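Local coordinates for Steely1 (Dictyostelium discoideum, PDB 2H84), which makes acylpyrones in vitro, its C-terminal type III polyketide synthase domain, the part modelled here, probably extending and cyclising polyketide chains, at residues Asn13-Gly18 with Glu223-Glu228; Val229-Asn234 with Leu277-Leu282; Ser267-Phe272 with Leu363-Cys368; Asp292-Ile297 with Lys348-Tyr353; Tyr353-Ala358 with Gly367-Asn372. One frame throughout, in Å; residues are numbered along the deposited sequence.

Contact 1. Residues Asn13-Gly18 with Glu223-Glu228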
# COMPACT_ATOMS: atom_id res chain seq x y z
N ASN A 13 23.64 2.92 -9.84
CA ASN A 13 22.51 3.05 -8.94
C ASN A 13 21.65 4.30 -9.10
O ASN A 13 22.02 5.26 -9.76
CB ASN A 13 22.93 2.84 -7.44
CG ASN A 13 24.12 3.64 -7.05
OD1 ASN A 13 24.72 3.48 -5.98
ND2 ASN A 13 24.48 4.51 -7.90
N SER A 14 20.47 4.22 -8.50
CA SER A 14 19.43 5.25 -8.53
C SER A 14 19.80 6.68 -8.09
O SER A 14 20.69 6.88 -7.28
CB SER A 14 18.25 4.75 -7.70
OG SER A 14 17.30 5.76 -7.50
N PHE A 15 19.10 7.66 -8.65
CA PHE A 15 19.32 9.08 -8.33
C PHE A 15 18.00 9.81 -8.17
O PHE A 15 17.06 9.55 -8.90
CB PHE A 15 20.08 9.79 -9.45
CG PHE A 15 21.54 9.50 -9.49
CD1 PHE A 15 22.02 8.30 -10.02
CD2 PHE A 15 22.45 10.43 -9.00
CE1 PHE A 15 23.38 8.03 -10.05
CE2 PHE A 15 23.81 10.17 -9.03
CZ PHE A 15 24.28 8.97 -9.56
N VAL A 16 17.93 10.74 -7.22
CA VAL A 16 16.72 11.52 -7.03
C VAL A 16 16.90 12.65 -8.04
O VAL A 16 17.79 13.48 -7.87
CB VAL A 16 16.68 12.12 -5.62
CG1 VAL A 16 15.54 12.90 -5.43
CG2 VAL A 16 16.56 11.13 -4.64
N LEU A 17 16.06 12.68 -9.07
CA LEU A 17 16.17 13.69 -10.13
C LEU A 17 15.32 14.96 -9.99
O LEU A 17 15.42 15.87 -10.82
CB LEU A 17 15.89 13.01 -11.47
CG LEU A 17 16.71 11.76 -11.75
CD1 LEU A 17 16.22 11.09 -13.01
CD2 LEU A 17 18.17 12.12 -11.87
N GLY A 18 14.50 15.02 -8.95
CA GLY A 18 13.68 16.20 -8.75
C GLY A 18 12.77 16.06 -7.55
O GLY A 18 12.36 14.95 -7.21
N GLU A 223 18.92 15.99 -17.48
CA GLU A 223 18.55 15.81 -16.08
C GLU A 223 19.67 16.29 -15.19
O GLU A 223 20.85 16.07 -15.47
CB GLU A 223 18.26 14.34 -15.79
CG GLU A 223 17.19 13.75 -16.67
CD GLU A 223 16.82 12.35 -16.24
OE1 GLU A 223 17.75 11.56 -16.04
OE2 GLU A 223 15.62 12.05 -16.12
N THR A 224 19.30 16.95 -14.10
CA THR A 224 20.28 17.47 -13.16
C THR A 224 20.04 16.84 -11.78
O THR A 224 19.27 17.35 -10.97
CB THR A 224 20.21 19.01 -13.12
OG1 THR A 224 20.19 19.47 -11.77
CG2 THR A 224 18.97 19.51 -13.85
N PRO A 225 20.71 15.70 -11.51
CA PRO A 225 20.64 14.92 -10.27
C PRO A 225 20.77 15.73 -8.98
O PRO A 225 21.53 16.70 -8.92
CB PRO A 225 21.77 13.92 -10.43
CG PRO A 225 21.79 13.69 -11.89
CD PRO A 225 21.65 15.08 -12.45
N LEU A 226 20.02 15.32 -7.96
CA LEU A 226 20.02 15.98 -6.67
C LEU A 226 20.73 15.17 -5.59
O LEU A 226 21.53 15.71 -4.83
CB LEU A 226 18.58 16.28 -6.24
CG LEU A 226 17.81 17.27 -7.12
CD1 LEU A 226 16.33 17.27 -6.76
CD2 LEU A 226 18.41 18.65 -6.96
N TYR A 227 20.43 13.87 -5.52
CA TYR A 227 21.05 12.99 -4.53
C TYR A 227 21.32 11.65 -5.15
O TYR A 227 20.54 11.16 -5.97
CB TYR A 227 20.12 12.74 -3.33
CG TYR A 227 19.79 13.95 -2.49
CD1 TYR A 227 18.69 14.75 -2.78
CD2 TYR A 227 20.57 14.28 -1.37
CE1 TYR A 227 18.36 15.85 -1.99
CE2 TYR A 227 20.25 15.37 -0.57
CZ TYR A 227 19.15 16.15 -0.87
OH TYR A 227 18.84 17.20 -0.05
N GLU A 228 22.44 11.04 -4.78
CA GLU A 228 22.76 9.72 -5.29
C GLU A 228 22.43 8.74 -4.18
O GLU A 228 23.15 8.66 -3.19
CB GLU A 228 24.23 9.58 -5.66
CG GLU A 228 24.53 8.25 -6.32
CD GLU A 228 26.01 8.00 -6.53
OE1 GLU A 228 26.76 8.98 -6.77
OE2 GLU A 228 26.43 6.82 -6.47

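Contact 2. Residues Val229-Asn234 with Leu277-Leu282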
# COMPACT_ATOMS: atom_id res chain seq x y z
N VAL A 229 21.35 7.99 -4.34
CA VAL A 229 20.98 7.02 -3.33
C VAL A 229 21.81 5.75 -3.47
O VAL A 229 21.51 4.86 -4.26
CB VAL A 229 19.45 6.76 -3.38
CG1 VAL A 229 19.00 6.54 -4.70
CG2 VAL A 229 19.12 5.59 -2.70
N MET A 230 22.88 5.70 -2.69
CA MET A 230 23.82 4.59 -2.73
C MET A 230 23.24 3.31 -2.17
O MET A 230 23.38 2.24 -2.77
CB MET A 230 25.07 4.99 -1.98
CG MET A 230 25.65 6.28 -2.53
SD MET A 230 27.00 6.90 -1.54
CE MET A 230 28.16 5.57 -1.64
N CYS A 231 22.60 3.39 -1.01
CA CYS A 231 21.97 2.22 -0.43
C CYS A 231 21.00 2.64 0.67
O CYS A 231 21.07 3.76 1.18
CB CYS A 231 23.02 1.25 0.13
SG CYS A 231 23.98 1.88 1.49
N SER A 232 20.08 1.75 1.00
CA SER A 232 19.10 2.03 2.03
C SER A 232 18.65 0.73 2.65
O SER A 232 18.58 -0.29 1.97
CB SER A 232 17.91 2.78 1.44
OG SER A 232 17.47 2.15 0.26
N ILE A 233 18.34 0.77 3.94
CA ILE A 233 17.92 -0.43 4.67
C ILE A 233 16.74 -0.16 5.59
O ILE A 233 16.24 0.97 5.65
CB ILE A 233 19.06 -0.95 5.59
CG1 ILE A 233 19.51 0.18 6.53
CG2 ILE A 233 20.24 -1.44 4.75
CD1 ILE A 233 20.49 -0.23 7.59
N ASN A 234 16.29 -1.20 6.28
CA ASN A 234 15.20 -1.06 7.24
C ASN A 234 15.33 -2.12 8.32
O ASN A 234 15.90 -3.19 8.09
CB ASN A 234 13.80 -1.12 6.58
CG ASN A 234 13.43 -2.50 6.05
OD1 ASN A 234 12.33 -2.69 5.54
ND2 ASN A 234 14.34 -3.46 6.15
N LEU A 277 26.02 2.11 7.48
CA LEU A 277 27.37 2.54 7.11
C LEU A 277 28.24 1.45 6.50
O LEU A 277 29.05 1.72 5.61
CB LEU A 277 28.11 3.13 8.32
CG LEU A 277 27.88 4.61 8.61
CD1 LEU A 277 29.01 5.17 9.24
CD2 LEU A 277 27.82 5.38 7.44
N ASP A 278 28.08 0.22 6.98
CA ASP A 278 28.86 -0.91 6.46
C ASP A 278 28.47 -1.23 5.02
O ASP A 278 29.30 -1.67 4.22
CB ASP A 278 28.66 -2.14 7.33
CG ASP A 278 29.15 -1.94 8.75
OD1 ASP A 278 29.07 -2.89 9.56
OD2 ASP A 278 29.63 -0.82 9.06
N LYS A 279 27.19 -1.01 4.71
CA LYS A 279 26.68 -1.25 3.38
C LYS A 279 27.21 -0.18 2.46
O LYS A 279 27.51 -0.42 1.29
CB LYS A 279 25.15 -1.21 3.37
CG LYS A 279 24.54 -2.54 2.99
CD LYS A 279 23.69 -2.49 1.73
CE LYS A 279 22.27 -2.10 2.00
NZ LYS A 279 21.30 -2.57 0.98
N ALA A 280 27.34 1.03 3.00
CA ALA A 280 27.83 2.15 2.23
C ALA A 280 29.30 1.93 1.91
O ALA A 280 29.72 2.13 0.78
CB ALA A 280 27.65 3.43 3.02
N LYS A 281 30.06 1.49 2.91
CA LYS A 281 31.50 1.25 2.76
C LYS A 281 31.83 0.19 1.71
O LYS A 281 32.99 -0.02 1.38
CB LYS A 281 32.12 0.88 4.11
CG LYS A 281 32.16 2.03 5.10
CD LYS A 281 32.27 1.54 6.54
CE LYS A 281 31.97 2.65 7.53
NZ LYS A 281 31.69 2.11 8.90
N LEU A 282 30.80 -0.46 1.19
CA LEU A 282 30.99 -1.47 0.17
C LEU A 282 31.20 -0.80 -1.18
O LEU A 282 31.57 -1.45 -2.16
CB LEU A 282 29.77 -2.38 0.08
CG LEU A 282 29.58 -3.45 1.15
CD1 LEU A 282 28.32 -4.24 0.84
CD2 LEU A 282 30.78 -4.37 1.17

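Contact 3. Residues Ser267-Phe272 with Leu363-Cys368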
# COMPACT_ATOMS: atom_id res chain seq x y z
N SER A 267 18.08 4.37 21.83
CA SER A 267 18.89 3.21 22.16
C SER A 267 19.17 2.24 21.01
O SER A 267 20.10 1.43 21.10
CB SER A 267 18.27 2.46 23.35
OG SER A 267 17.00 1.90 23.06
N GLY A 268 18.39 2.31 19.93
CA GLY A 268 18.62 1.41 18.82
C GLY A 268 19.18 2.07 17.58
O GLY A 268 19.59 1.40 16.64
N ILE A 269 19.22 3.40 17.59
CA ILE A 269 19.69 4.15 16.45
C ILE A 269 21.14 3.90 16.02
O ILE A 269 21.41 3.72 14.84
CB ILE A 269 19.45 5.67 16.68
CG1 ILE A 269 19.21 6.40 15.36
CG2 ILE A 269 20.67 6.33 17.34
CD1 ILE A 269 18.53 5.55 14.28
N GLU A 270 22.06 3.87 16.98
CA GLU A 270 23.47 3.68 16.64
C GLU A 270 23.76 2.37 15.94
O GLU A 270 24.38 2.36 14.89
CB GLU A 270 24.35 3.76 17.89
CG GLU A 270 25.84 3.73 17.56
CD GLU A 270 26.69 3.72 18.80
OE1 GLU A 270 27.65 4.53 18.88
OE2 GLU A 270 26.40 2.90 19.70
N ALA A 271 23.33 1.27 16.52
CA ALA A 271 23.56 -0.03 15.91
C ALA A 271 23.00 -0.05 14.50
O ALA A 271 23.59 -0.64 13.60
CB ALA A 271 22.90 -1.11 16.73
N PHE A 272 21.85 0.61 14.33
CA PHE A 272 21.20 0.69 13.03
C PHE A 272 22.03 1.51 12.04
O PHE A 272 22.29 1.05 10.93
CB PHE A 272 19.80 1.31 13.19
CG PHE A 272 19.03 1.38 11.90
CD1 PHE A 272 18.86 2.59 11.25
CD2 PHE A 272 18.45 0.24 11.36
CE1 PHE A 272 18.14 2.66 10.07
CE2 PHE A 272 17.73 0.30 10.17
CZ PHE A 272 17.57 1.51 9.53
N LEU A 363 7.67 -1.55 16.02
CA LEU A 363 8.30 -0.50 15.42
C LEU A 363 9.24 -0.80 14.26
O LEU A 363 9.73 -1.95 14.05
CB LEU A 363 9.04 0.20 16.53
CG LEU A 363 8.15 0.73 17.65
CD1 LEU A 363 8.83 0.92 19.01
CD2 LEU A 363 7.64 2.06 17.13
N ALA A 364 9.68 0.21 13.53
CA ALA A 364 10.63 0.02 12.41
C ALA A 364 11.45 1.21 12.05
O ALA A 364 11.00 2.32 12.15
CB ALA A 364 9.84 -0.55 11.20
N PHE A 365 12.68 0.95 11.62
CA PHE A 365 13.55 2.06 11.23
C PHE A 365 13.73 1.95 9.74
O PHE A 365 13.74 0.85 9.19
CB PHE A 365 14.93 1.97 11.90
CG PHE A 365 14.92 2.13 13.40
CD1 PHE A 365 16.10 1.97 14.13
CD2 PHE A 365 13.74 2.42 14.09
CE1 PHE A 365 16.12 2.11 15.52
CE2 PHE A 365 13.74 2.57 15.49
CZ PHE A 365 14.94 2.40 16.20
N GLU A 366 13.84 3.11 9.10
CA GLU A 366 14.10 3.17 7.67
C GLU A 366 15.34 4.04 7.60
O GLU A 366 15.45 5.02 8.34
CB GLU A 366 12.95 3.85 6.91
CG GLU A 366 11.72 2.99 6.67
CD GLU A 366 11.94 1.89 5.63
OE1 GLU A 366 12.88 1.98 4.81
OE2 GLU A 366 11.15 0.91 5.64
N GLY A 367 16.29 3.69 6.75
CA GLY A 367 17.48 4.50 6.63
C GLY A 367 17.93 4.54 5.19
O GLY A 367 17.50 3.73 4.36
N CYS A 368 18.78 5.50 4.88
CA CYS A 368 19.27 5.64 3.53
C CYS A 368 20.55 6.46 3.53
O CYS A 368 20.66 7.45 4.26
CB CYS A 368 18.21 6.30 2.67
SG CYS A 368 18.54 6.19 0.93

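Contact 4. Residues Asp292-Ile297 with Lys348-Tyr353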
# COMPACT_ATOMS: atom_id res chain seq x y z
N ASP A 292 30.65 12.97 9.84
CA ASP A 292 30.94 13.79 8.68
C ASP A 292 29.73 13.86 7.76
O ASP A 292 29.77 14.53 6.73
CB ASP A 292 32.11 13.21 7.88
CG ASP A 292 33.40 13.19 8.67
OD1 ASP A 292 33.68 14.18 9.40
OD2 ASP A 292 34.15 12.18 8.56
N CYS A 293 28.65 13.18 8.14
CA CYS A 293 27.45 13.16 7.31
C CYS A 293 26.36 14.15 7.71
O CYS A 293 26.20 14.48 8.89
CB CYS A 293 26.85 11.75 7.29
SG CYS A 293 28.00 10.46 6.76
N GLU A 294 25.63 14.64 6.71
CA GLU A 294 24.52 15.56 6.94
C GLU A 294 23.38 14.65 7.35
O GLU A 294 23.19 13.59 6.76
CB GLU A 294 24.15 16.30 5.65
CG GLU A 294 22.96 17.24 5.78
CD GLU A 294 23.32 18.55 6.47
OE1 GLU A 294 22.41 19.21 7.03
OE2 GLU A 294 24.52 18.92 6.43
N PHE A 295 22.62 15.05 8.36
CA PHE A 295 21.50 14.23 8.81
C PHE A 295 20.14 14.75 8.39
O PHE A 295 19.69 15.81 8.85
CB PHE A 295 21.56 14.04 10.32
CG PHE A 295 22.44 12.90 10.74
CD1 PHE A 295 21.88 11.71 11.18
CD2 PHE A 295 23.82 12.98 10.61
CE1 PHE A 295 22.69 10.62 11.51
CE2 PHE A 295 24.63 11.90 10.94
CZ PHE A 295 24.06 10.72 11.37
N LEU A 296 19.49 13.98 7.51
CA LEU A 296 18.16 14.30 6.98
C LEU A 296 17.20 13.34 7.66
O LEU A 296 16.86 12.28 7.13
CB LEU A 296 18.15 14.10 5.46
CG LEU A 296 19.34 14.78 4.77
CD1 LEU A 296 19.26 14.57 3.27
CD2 LEU A 296 19.35 16.27 5.11
N ILE A 297 16.77 13.73 8.85
CA ILE A 297 15.88 12.93 9.67
C ILE A 297 14.42 13.32 9.59
O ILE A 297 14.08 14.51 9.54
CB ILE A 297 16.30 12.99 11.15
CG1 ILE A 297 17.80 12.71 11.27
CG2 ILE A 297 15.49 11.99 11.97
CD1 ILE A 297 18.33 12.84 12.69
N LYS A 348 23.92 25.42 0.20
CA LYS A 348 25.12 25.47 -0.62
C LYS A 348 26.35 24.95 0.12
O LYS A 348 27.48 25.15 -0.34
CB LYS A 348 25.33 26.92 -1.04
CG LYS A 348 25.89 27.08 -2.36
CD LYS A 348 24.82 27.38 -3.29
CE LYS A 348 25.14 26.60 -4.44
NZ LYS A 348 24.04 26.64 -5.37
N SER A 349 26.14 24.30 1.27
CA SER A 349 27.23 23.79 2.09
C SER A 349 27.01 22.34 2.54
O SER A 349 27.16 21.97 3.73
CB SER A 349 27.49 24.70 3.29
OG SER A 349 26.34 24.91 4.09
N LEU A 350 26.64 21.52 1.56
CA LEU A 350 26.38 20.14 1.89
C LEU A 350 27.57 19.23 1.78
O LEU A 350 28.20 19.18 0.68
CB LEU A 350 25.25 19.57 1.00
CG LEU A 350 23.80 19.86 1.41
CD1 LEU A 350 22.90 19.62 0.25
CD2 LEU A 350 23.39 19.01 2.56
N PRO A 351 27.88 18.49 2.87
CA PRO A 351 29.00 17.54 2.98
C PRO A 351 29.06 16.64 1.71
O PRO A 351 28.32 16.85 0.73
CB PRO A 351 28.64 16.61 4.15
CG PRO A 351 27.44 17.26 4.81
CD PRO A 351 26.91 18.30 3.89
N THR A 352 29.82 15.54 1.71
CA THR A 352 29.82 14.75 0.49
C THR A 352 28.75 13.68 0.60
O THR A 352 28.27 13.17 -0.41
CB THR A 352 31.17 14.18 0.21
OG1 THR A 352 32.07 15.27 0.01
CG2 THR A 352 31.12 13.37 -1.03
N TYR A 353 28.30 13.44 1.83
CA TYR A 353 27.30 12.42 2.09
C TYR A 353 26.19 12.81 3.06
O TYR A 353 26.34 13.76 3.83
CB TYR A 353 27.99 11.17 2.62
CG TYR A 353 28.94 10.50 1.66
CD1 TYR A 353 28.47 9.95 0.47
CD2 TYR A 353 30.31 10.42 1.93
CE1 TYR A 353 29.33 9.33 -0.42
CE2 TYR A 353 31.19 9.79 1.04
CZ TYR A 353 30.68 9.25 -0.13
OH TYR A 353 31.53 8.61 -1.01
O HOH W 1 24.41 22.03 5.14

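Contact 5. Residues Tyr353-Ala358 with Gly367-Asn372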
# COMPACT_ATOMS: atom_id res chain seq x y z
N TYR A 353 28.30 13.44 1.83
CA TYR A 353 27.30 12.42 2.09
C TYR A 353 26.19 12.81 3.06
O TYR A 353 26.34 13.76 3.83
CB TYR A 353 27.99 11.17 2.62
CG TYR A 353 28.94 10.50 1.66
CD1 TYR A 353 28.47 9.95 0.47
CD2 TYR A 353 30.31 10.42 1.93
CE1 TYR A 353 29.33 9.33 -0.42
CE2 TYR A 353 31.19 9.79 1.04
CZ TYR A 353 30.68 9.25 -0.13
OH TYR A 353 31.53 8.61 -1.01
N SER A 354 25.10 12.04 3.06
CA SER A 354 23.96 12.29 3.95
C SER A 354 23.36 10.99 4.47
O SER A 354 23.33 9.99 3.76
CB SER A 354 22.84 13.08 3.26
OG SER A 354 23.26 14.39 2.92
N ILE A 355 22.92 11.01 5.72
CA ILE A 355 22.28 9.85 6.31
C ILE A 355 20.83 10.25 6.56
O ILE A 355 20.57 11.29 7.18
CB ILE A 355 22.94 9.44 7.66
CG1 ILE A 355 24.40 9.00 7.42
CG2 ILE A 355 22.13 8.30 8.31
CD1 ILE A 355 25.15 8.60 8.68
N SER A 356 19.90 9.46 6.04
CA SER A 356 18.49 9.75 6.26
C SER A 356 17.86 8.66 7.12
O SER A 356 18.04 7.47 6.89
CB SER A 356 17.73 9.87 4.95
OG SER A 356 16.45 10.39 5.20
N LEU A 357 17.11 9.10 8.12
CA LEU A 357 16.48 8.17 9.03
C LEU A 357 14.98 8.44 9.13
O LEU A 357 14.52 9.56 8.92
CB LEU A 357 17.14 8.27 10.40
CG LEU A 357 18.63 7.93 10.43
CD1 LEU A 357 19.20 8.25 11.80
CD2 LEU A 357 18.83 6.45 10.10
N ALA A 358 14.22 7.39 9.43
CA ALA A 358 12.79 7.49 9.59
C ALA A 358 12.37 6.29 10.41
O ALA A 358 12.98 5.23 10.33
CB ALA A 358 12.10 7.50 8.24
N GLY A 367 16.29 3.69 6.75
CA GLY A 367 17.48 4.50 6.63
C GLY A 367 17.93 4.54 5.19
O GLY A 367 17.50 3.73 4.36
N CYS A 368 18.78 5.50 4.88
CA CYS A 368 19.27 5.64 3.53
C CYS A 368 20.55 6.46 3.53
O CYS A 368 20.66 7.45 4.26
CB CYS A 368 18.21 6.30 2.67
SG CYS A 368 18.54 6.19 0.93
N PHE A 369 21.52 6.05 2.72
CA PHE A 369 22.80 6.74 2.64
C PHE A 369 22.88 7.37 1.28
O PHE A 369 22.94 6.68 0.26
CB PHE A 369 23.93 5.74 2.87
CG PHE A 369 25.29 6.37 3.00
CD1 PHE A 369 26.06 6.59 1.87
CD2 PHE A 369 25.79 6.76 4.24
CE1 PHE A 369 27.31 7.19 1.97
CE2 PHE A 369 27.05 7.37 4.35
CZ PHE A 369 27.81 7.59 3.21
N LEU A 370 22.88 8.70 1.26
CA LEU A 370 22.95 9.45 -0.00
C LEU A 370 24.23 10.26 -0.23
O LEU A 370 24.93 10.62 0.70
CB LEU A 370 21.78 10.42 -0.10
CG LEU A 370 20.37 9.91 0.10
CD1 LEU A 370 19.87 10.41 1.43
CD2 LEU A 370 19.47 10.41 -1.02
N LYS A 371 24.49 10.56 -1.50
CA LYS A 371 25.64 11.35 -1.89
C LYS A 371 25.09 12.64 -2.52
O LYS A 371 24.46 12.60 -3.57
CB LYS A 371 26.52 10.59 -2.90
CG LYS A 371 27.53 11.46 -3.62
CD LYS A 371 28.82 10.70 -3.83
CE LYS A 371 29.74 11.41 -4.80
NZ LYS A 371 30.59 10.43 -5.53
N ASN A 372 25.30 13.75 -1.82
CA ASN A 372 24.83 15.05 -2.25
C ASN A 372 25.49 15.43 -3.57
O ASN A 372 26.64 15.85 -3.59
CB ASN A 372 25.14 16.07 -1.15
CG ASN A 372 24.69 15.61 0.22
OD1 ASN A 372 25.33 15.90 1.23
ND2 ASN A 372 23.57 14.88 0.26

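Contact 1. Residues Asn13-Gly18 with Glu223-Glu228
N13 meets E228 through one weak hydrogen bond, from ND2 of N13 to OE2 of E228 at 3.3 Å. The two side chains cross at about a right angle, and their flat end groups are not coplanar. F15 and E228 form a non-hydrogen-bonded antiparallel pair, and their side chains run side by side in the same direction. E228 CG, anti to its backbone N (chi1 -174°), lies over one face of the F15 ring, 3.3 Å from F15 CZ. The ring also touches P225, with F15 CD2 3.8 Å from P225 CB. An alanine at F15 would probably leave the methylene chain of E228 without its ring partner and open a gap beside P225. V16 makes the two backbone bonds: V16 N gives to Y227 O at 2.9 Å, and V16 O takes from L226 N at 2.9 Å. A classic beta bulge sets L226 and Y227 opposite V16. L17 CD2 packs on P225 CG at 3.9 Å. L17 CD1 comes up to the carboxylate of E223, a group already held by R178 in a salt bridge and by W110. L226 CD1 reaches G18 CA at 3.5 Å. L17 and G18 form a second classic bulge, opposite I214. The contact joins strands 15-22 and 227-236 as antiparallel neighbours in the large mixed sheet. Strand 364-372 flanks it beyond Y227 and E228, helix 84-110 covers L17 and L226, and helix 335-345 packs on L226 and Y227.

Contact 2. Residues Val229-Asn234 with Leu277-Leu282
C231 and K279 carry most of this strand-to-helix packing. The sulphur of C231 sits between its own backbone N and carbonyl carbon (chi1 65°). It faces the helix there, with C231 SG 3.8 Å from K279 CB. A280 lies next to it, its CB 4.3 Å from C231 SG. The K279 chain bends twice, at chi2 and chi3, and reaches across to the strand. Its CE passes C231 CB at 3.9 Å. It then meets I233, where K279 CE is 3.5 Å from I233 CG2. These two side chains run past each other in opposite directions. CG2 of I233 lies beside its backbone N and is the branch that touches. The ammonium group ends near the main chain, with K279 NZ 3.7 Å from S232 O, too long for a hydrogen bond. M230 adds little, as its methyl comes only distantly to the carbonyl O of A280. The join is thus mainly apolar, with the aliphatic part of a lysine as its longest arm. A classic beta bulge at M230 and C231 lies opposite F369 of strand 364-372. The contact lays the end of helix 261-280 against strand 227-236, which is bonded to strand 364-372 through C231 and I233. On its other side, S232 packs on helix 159-171.

Contact 3. Residues Ser267-Phe272 with Leu363-Cys368
F272 and F365 form the tight part of this contact, an edge-to-face (T-shaped) aromatic pair. Their ring planes stand 87° apart and the ring centres 5.4 Å. The edge of F365 points at the face of F272, with F365 CD1 3.7 Å from F272 CG. F365 CB sits over the centre of that face, a CH-pi contact of 3.6 Å to the ring centroid. F272 CG is anti to its backbone N (chi1 -178°), and the far rim of the ring comes to the main chain, where F272 CZ is 3.8 Å from G367 N, which lies in the plane of the ring. F365 in turn reaches back along the helix, with CE1 3.7 Å from the carbonyl carbon C of G268, a residue without a side chain. The packing thins beyond this pair. The side chain of I269 adds a looser touch, its CD1 4.3 Å from F365 CD1; its backbone N lies closer to the ring. S267, E270 and A271 lie on the solvent side of the helix. E366 points away from the helix and is held by a salt bridge to R165. Its side chain lies about 9 Å from that of C157, the predicted active-site cysteine. The contact packs helix 261-280 against strand 364-372, the axes of 267-272 and 364-368 at 39°, 10.4 Å apart at closest approach. Strand 227-236 flanks F272 through R235, L357 of strand 353-360 touches both F272 and I269, and helix 302-311 packs on I269. R149 of the second subunit packs against A364 and E366.

Contact 4. Residues Asp292-Ile297 with Lys348-Tyr353
E294 N gives an almost straight hydrogen bond to Y353 O, 3.1 Å long with an angle of 178° at the hydrogen. The donor is tilted 22° out of the carbonyl plane. The side chains pack around this bond. E294 CG is anti to its backbone N (chi1 177°), and the chain bends at chi2. CG of E294 lies 3.7 Å from CD2 of L350, and the two side chains cross at about a right angle. The proline ring of P351 crosses E294 in the same way, with its CG 3.5 Å from E294 CB. P351 CB also lies 3.5 Å from D292 O. C293 packs more loosely, its SG 4.2 Å from Y353 CB. The carboxylate of E294 has two kinds of partner. OE1 is hydrogen-bonded to N321, while OE2 takes a weak bond from a water that also donates to S349 O at 3.1 Å. An alanine at E294 would probably leave L350 CD2 with a gap, N321 without its carboxylate mate and the water without one of its acceptors, while CB stayed on P351. The contact sets the loop after helix 335-345 beside the start of strand 294-297, the outermost strand at this end of the sheet. Strand 353-360 runs parallel beside it, and helix 335-345 packs on L296.

Contact 5. Residues Tyr353-Ala358 with Gly367-Asn372
Y353 and F369 meet obliquely, with ring planes 39° apart and centroids 5.0 Å apart. From F369 CG, anti to its backbone N (chi1 -172°), the ring extends to Y353, where F369 CZ lies over one face of the tyrosine ring, 3.5 Å from Y353 CG. The aliphatic chain of K371 also meets the ring obliquely, with K371 CD 3.7 Å from Y353 CE1. The tyrosine hydroxyl is hydrogen-bonded to T284 OG1. I355 crosses F369 obliquely on the same sheet face, its CG1 4.1 Å from F369 CD2. The opposite face carries S354, S356, C368 and L370, where S356 CB lies 4.2 Å from L370 CD1. S356 OG makes a hydrogen bond to L296 O of the next strand. Four backbone hydrogen bonds join the two strands. S354 and L370 exchange two, S356 and C368 the other two; S356 N to C368 O is 2.8 Å. I355 with F369 and L357 with G367 are the non-hydrogen-bonded pairs between and beyond them. The two strands form a beta hairpin in the core of this thiolase-fold domain. Strand 294-297 lies on one flank and strand 227-236 on the other, while helix 261-280 covers I355, L357 and F369.

In the fold
Contacts 2, 3 and 5 are buried; contacts 1 and 4 lie partly at the surface. All five reach one mixed sheet. Contacts 1 and 5 are strand pairs and rest on backbone hydrogen bonds. Contacts 2 and 3 both set helix 261-280 on the sheet mainly by side-chain packing, without hydrogen bonds between the segments, a lysine chain in one and two phenylalanine rings in the other. Contact 4 has a single backbone bond and a water bridge at the sheet's edge. Contacts 1 and 2 share strand 227-236. Contacts 3 and 5 share G367 and C368, while contacts 4 and 5 share Y353. Contact 3 comes closest to the predicted active-site cysteine.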